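Local structure of neuraminidase (Influenza A virus, 4K3Y) at residues C[232-240]-C[289-300]. The protein is a neuraminidase-like surface glycoprotein of a bat influenza A virus, with the six-bladed beta-propeller fold of viral neuraminidases; its enzymatic activity is uncertain. Sequence-based numbering, arbitrary orientation.
Sequences FKEPCLGFL and EIYKFLGTLFSV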
loop_
_atom_site.group_PDB
_atom_site.type_symbol
_atom_site.label_atom_id
_atom_site.label_comp_id
_atom_site.label_asym_id
_atom_site.label_seq_id
_atom_site.Cartn_x
_atom_site.Cartn_y
_atom_site.Cartn_z
ATOM N N PHE C 232 -13.042 13.682 -40.837
ATOM C CA PHE C 232 -11.918 12.776 -41.010
ATOM C C PHE C 232 -10.927 13.430 -41.971
ATOM O O PHE C 232 -11.328 13.984 -42.996
ATOM C CB PHE C 232 -12.379 11.441 -41.607
ATOM C CG PHE C 232 -12.954 10.468 -40.604
ATOM C CD1 PHE C 232 -12.121 9.689 -39.807
ATOM C CD2 PHE C 232 -14.330 10.301 -40.483
ATOM C CE1 PHE C 232 -12.648 8.776 -38.891
ATOM C CE2 PHE C 232 -14.862 9.387 -39.570
ATOM C CZ PHE C 232 -14.014 8.626 -38.776
ATOM N N LYS C 233 -9.637 13.372 -41.656
ATOM C CA LYS C 233 -8.642 13.905 -42.580
ATOM C C LYS C 233 -7.646 12.842 -43.032
ATOM O O LYS C 233 -7.544 11.774 -42.437
ATOM C CB LYS C 233 -7.920 15.104 -41.971
ATOM C CG LYS C 233 -8.861 16.092 -41.309
ATOM C CD LYS C 233 -8.278 17.492 -41.302
ATOM C CE LYS C 233 -9.244 18.484 -40.680
ATOM N NZ LYS C 233 -8.635 19.842 -40.604
ATOM N N GLU C 234 -6.928 13.130 -44.108
ATOM C CA GLU C 234 -5.881 12.230 -44.571
ATOM C C GLU C 234 -4.592 13.005 -44.765
ATOM O O GLU C 234 -4.554 13.968 -45.527
ATOM C CB GLU C 234 -6.269 11.555 -45.878
ATOM C CG GLU C 234 -5.140 10.742 -46.480
ATOM C CD GLU C 234 -5.052 9.334 -45.895
ATOM O OE1 GLU C 234 -5.966 8.942 -45.136
ATOM O OE2 GLU C 234 -4.075 8.617 -46.204
ATOM N N PRO C 235 -3.529 12.583 -44.074
ATOM C CA PRO C 235 -2.239 13.273 -44.144
ATOM C C PRO C 235 -1.696 13.318 -45.568
ATOM O O PRO C 235 -1.745 12.327 -46.310
ATOM C CB PRO C 235 -1.331 12.436 -43.229
ATOM C CG PRO C 235 -1.999 11.104 -43.124
ATOM C CD PRO C 235 -3.472 11.379 -43.231
ATOM N N CYS C 236 -1.198 14.490 -45.936
ATOM C CA CYS C 236 -0.705 14.736 -47.278
ATOM C C CYS C 236 0.809 14.523 -47.322
ATOM O O CYS C 236 1.501 15.035 -48.204
ATOM C CB CYS C 236 -1.091 16.157 -47.716
ATOM S SG CYS C 236 -2.887 16.464 -47.752
ATOM N N LEU C 237 1.315 13.743 -46.373
ATOM C CA LEU C 237 2.757 13.555 -46.229
ATOM C C LEU C 237 3.255 12.161 -46.623
ATOM O O LEU C 237 2.770 11.135 -46.135
ATOM C CB LEU C 237 3.187 13.891 -44.799
ATOM C CG LEU C 237 3.775 15.286 -44.561
ATOM C CD1 LEU C 237 3.114 16.330 -45.436
ATOM C CD2 LEU C 237 3.628 15.669 -43.105
ATOM N N GLY C 238 4.244 12.148 -47.509
ATOM C CA GLY C 238 4.812 10.923 -48.029
ATOM C C GLY C 238 5.681 10.183 -47.032
ATOM O O GLY C 238 6.231 9.133 -47.370
ATOM N N PHE C 239 5.813 10.728 -45.817
ATOM C CA PHE C 239 6.475 10.035 -44.694
ATOM C C PHE C 239 5.487 9.054 -44.038
ATOM O O PHE C 239 4.682 9.429 -43.178
ATOM C CB PHE C 239 6.977 11.048 -43.668
ATOM C CG PHE C 239 7.879 10.463 -42.605
ATOM C CD1 PHE C 239 9.171 10.070 -42.917
ATOM C CD2 PHE C 239 7.448 10.352 -41.279
ATOM C CE1 PHE C 239 10.022 9.553 -41.940
ATOM C CE2 PHE C 239 8.292 9.829 -40.298
ATOM C CZ PHE C 239 9.579 9.428 -40.627
ATOM N N LEU C 240 5.565 7.797 -44.451
ATOM C CA LEU C 240 4.514 6.833 -44.169
ATOM C C LEU C 240 4.497 6.351 -42.728
ATOM O O LEU C 240 5.452 5.720 -42.261
ATOM C CB LEU C 240 4.641 5.642 -45.121
ATOM C CG LEU C 240 4.509 6.010 -46.596
ATOM C CD1 LEU C 240 4.443 4.758 -47.459
ATOM C CD2 LEU C 240 3.284 6.886 -46.811
ATOM N N GLU C 289 11.263 6.303 -34.669
ATOM C CA GLU C 289 11.671 7.652 -35.035
ATOM C C GLU C 289 10.447 8.542 -34.954
ATOM O O GLU C 289 9.316 8.063 -35.034
ATOM C CB GLU C 289 12.322 7.692 -36.435
ATOM C CG GLU C 289 11.392 7.297 -37.613
ATOM C CD GLU C 289 12.153 6.979 -38.901
ATOM O OE1 GLU C 289 13.233 7.581 -39.134
ATOM O OE2 GLU C 289 11.672 6.131 -39.687
ATOM N N ILE C 290 10.675 9.831 -34.750
ATOM C CA ILE C 290 9.586 10.795 -34.773
ATOM C C ILE C 290 10.081 12.031 -35.524
ATOM O O ILE C 290 11.167 12.563 -35.255
ATOM C CB ILE C 290 9.003 11.096 -33.338
ATOM C CG1 ILE C 290 7.692 11.883 -33.434
ATOM C CG2 ILE C 290 10.038 11.784 -32.413
ATOM C CD1 ILE C 290 6.917 11.973 -32.116
ATOM N N TYR C 291 9.291 12.447 -36.504
ATOM C CA TYR C 291 9.703 13.458 -37.467
ATOM C C TYR C 291 8.879 14.719 -37.261
ATOM O O TYR C 291 7.645 14.656 -37.229
ATOM C CB TYR C 291 9.458 12.906 -38.870
ATOM C CG TYR C 291 10.195 13.589 -39.987
ATOM C CD1 TYR C 291 11.074 14.633 -39.748
ATOM C CD2 TYR C 291 10.007 13.179 -41.295
ATOM C CE1 TYR C 291 11.742 15.251 -40.792
ATOM C CE2 TYR C 291 10.662 13.783 -42.336
ATOM C CZ TYR C 291 11.526 14.816 -42.087
ATOM O OH TYR C 291 12.161 15.401 -43.156
ATOM N N LYS C 292 9.557 15.857 -37.110
ATOM C CA LYS C 292 8.870 17.135 -36.920
ATOM C C LYS C 292 8.603 17.779 -38.276
ATOM O O LYS C 292 9.462 17.759 -39.176
ATOM C CB LYS C 292 9.701 18.087 -36.058
ATOM C CG LYS C 292 8.940 19.332 -35.594
ATOM C CD LYS C 292 9.823 20.589 -35.563
ATOM C CE LYS C 292 10.719 20.647 -34.333
ATOM N NZ LYS C 292 10.926 22.046 -33.869
ATOM N N PHE C 293 7.407 18.336 -38.418
ATOM C CA PHE C 293 7.024 19.023 -39.641
ATOM C C PHE C 293 6.616 20.452 -39.305
ATOM O O PHE C 293 5.920 20.689 -38.311
ATOM C CB PHE C 293 5.886 18.275 -40.348
ATOM C CG PHE C 293 6.306 16.950 -40.950
ATOM C CD1 PHE C 293 6.879 16.902 -42.214
ATOM C CD2 PHE C 293 6.126 15.754 -40.258
ATOM C CE1 PHE C 293 7.274 15.694 -42.780
ATOM C CE2 PHE C 293 6.519 14.549 -40.819
ATOM C CZ PHE C 293 7.091 14.520 -42.090
ATOM N N LEU C 294 7.065 21.403 -40.122
ATOM C CA LEU C 294 6.724 22.806 -39.905
ATOM C C LEU C 294 5.404 23.095 -40.614
ATOM O O LEU C 294 5.382 23.295 -41.832
ATOM C CB LEU C 294 7.839 23.717 -40.432
ATOM C CG LEU C 294 9.279 23.407 -39.992
ATOM C CD1 LEU C 294 10.277 24.269 -40.737
ATOM C CD2 LEU C 294 9.449 23.588 -38.503
ATOM N N GLY C 295 4.307 23.093 -39.855
ATOM C CA GLY C 295 2.970 23.210 -40.423
ATOM C C GLY C 295 2.091 21.966 -40.295
ATOM O O GLY C 295 2.466 20.987 -39.653
ATOM N N THR C 296 0.920 22.015 -40.927
ATOM C CA THR C 296 -0.110 20.978 -40.802
ATOM C C THR C 296 0.232 19.679 -41.537
ATOM O O THR C 296 0.978 19.682 -42.516
ATOM C CB THR C 296 -1.465 21.492 -41.344
ATOM O OG1 THR C 296 -2.455 20.463 -41.231
ATOM C CG2 THR C 296 -1.334 21.920 -42.821
ATOM N N LEU C 297 -0.329 18.569 -41.069
ATOM C CA LEU C 297 -0.136 17.281 -41.721
ATOM C C LEU C 297 -0.939 17.211 -43.011
ATOM O O LEU C 297 -0.796 16.264 -43.786
ATOM C CB LEU C 297 -0.594 16.151 -40.795
ATOM C CG LEU C 297 0.127 15.992 -39.453
ATOM C CD1 LEU C 297 -0.678 15.116 -38.493
ATOM C CD2 LEU C 297 1.523 15.422 -39.652
ATOM N N PHE C 298 -1.781 18.219 -43.240
ATOM C CA PHE C 298 -2.781 18.162 -44.305
ATOM C C PHE C 298 -2.625 19.218 -45.403
ATOM O O PHE C 298 -3.609 19.752 -45.920
ATOM C CB PHE C 298 -4.165 18.216 -43.677
ATOM C CG PHE C 298 -4.296 17.333 -42.478
ATOM C CD1 PHE C 298 -4.190 15.951 -42.610
ATOM C CD2 PHE C 298 -4.501 17.875 -41.219
ATOM C CE1 PHE C 298 -4.300 15.119 -41.505
ATOM C CE2 PHE C 298 -4.619 17.052 -40.103
ATOM C CZ PHE C 298 -4.517 15.669 -40.246
ATOM N N SER C 299 -1.371 19.517 -45.730
ATOM C CA SER C 299 -1.002 20.245 -46.933
ATOM C C SER C 299 0.131 19.472 -47.578
ATOM O O SER C 299 0.794 18.678 -46.923
ATOM C CB SER C 299 -0.519 21.651 -46.609
ATOM O OG SER C 299 0.407 22.072 -47.598
ATOM N N VAL C 300 0.363 19.696 -48.862
ATOM C CA VAL C 300 1.444 19.006 -49.550
ATOM C C VAL C 300 2.697 19.867 -49.500
ATOM O O VAL C 300 3.803 19.421 -49.817
ATOM C CB VAL C 300 1.054 18.714 -50.998
ATOM C CG1 VAL C 300 0.771 17.234 -51.181
ATOM C CG2 VAL C 300 -0.175 19.546 -51.367
#
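The amide of Cys236 donates to the carbonyl of Leu297, N to O 2.8 Å and nearly straight at 164°, and Pro235 CA brings a C-H toward the same oxygen. Beside this bond the Phe298 ring lies between two aliphatic groups: Lys233 CB rests over one face, 3.8 Å from the ring centroid and offset toward the rim, while Leu297 CB packs on the opposite face. Thr296 OG1 accepts from the Phe298 amide in an ST turn, just where the chain leaves strand 286-294. That strand and strand 230-233 belong to successive four-stranded antiparallel blades of the six-bladed neuraminidase propeller, so the loop leaving one blade packs here on the next. Cys236, disulfide-bonded to Cys253, lays its SG against the backbone of Phe298, 3.6 Å from Phe298 C. Leu237 points CD2 squarely at the face of Phe293, 3.5 Å from its centroid. Further along, Phe239 has CG anti to its backbone N (chi1 -170°), which carries the ring to Tyr291; the edge of Tyr291 meets the face of the Phe239 ring, with Tyr291 CD2 over the ring centre and the planes at 71°. The Phe239 edge reaches the Glu289 carboxylate, whose OE2 is salt-bridged to Arg278 and OE1 hydrogen-bonded to Asn307.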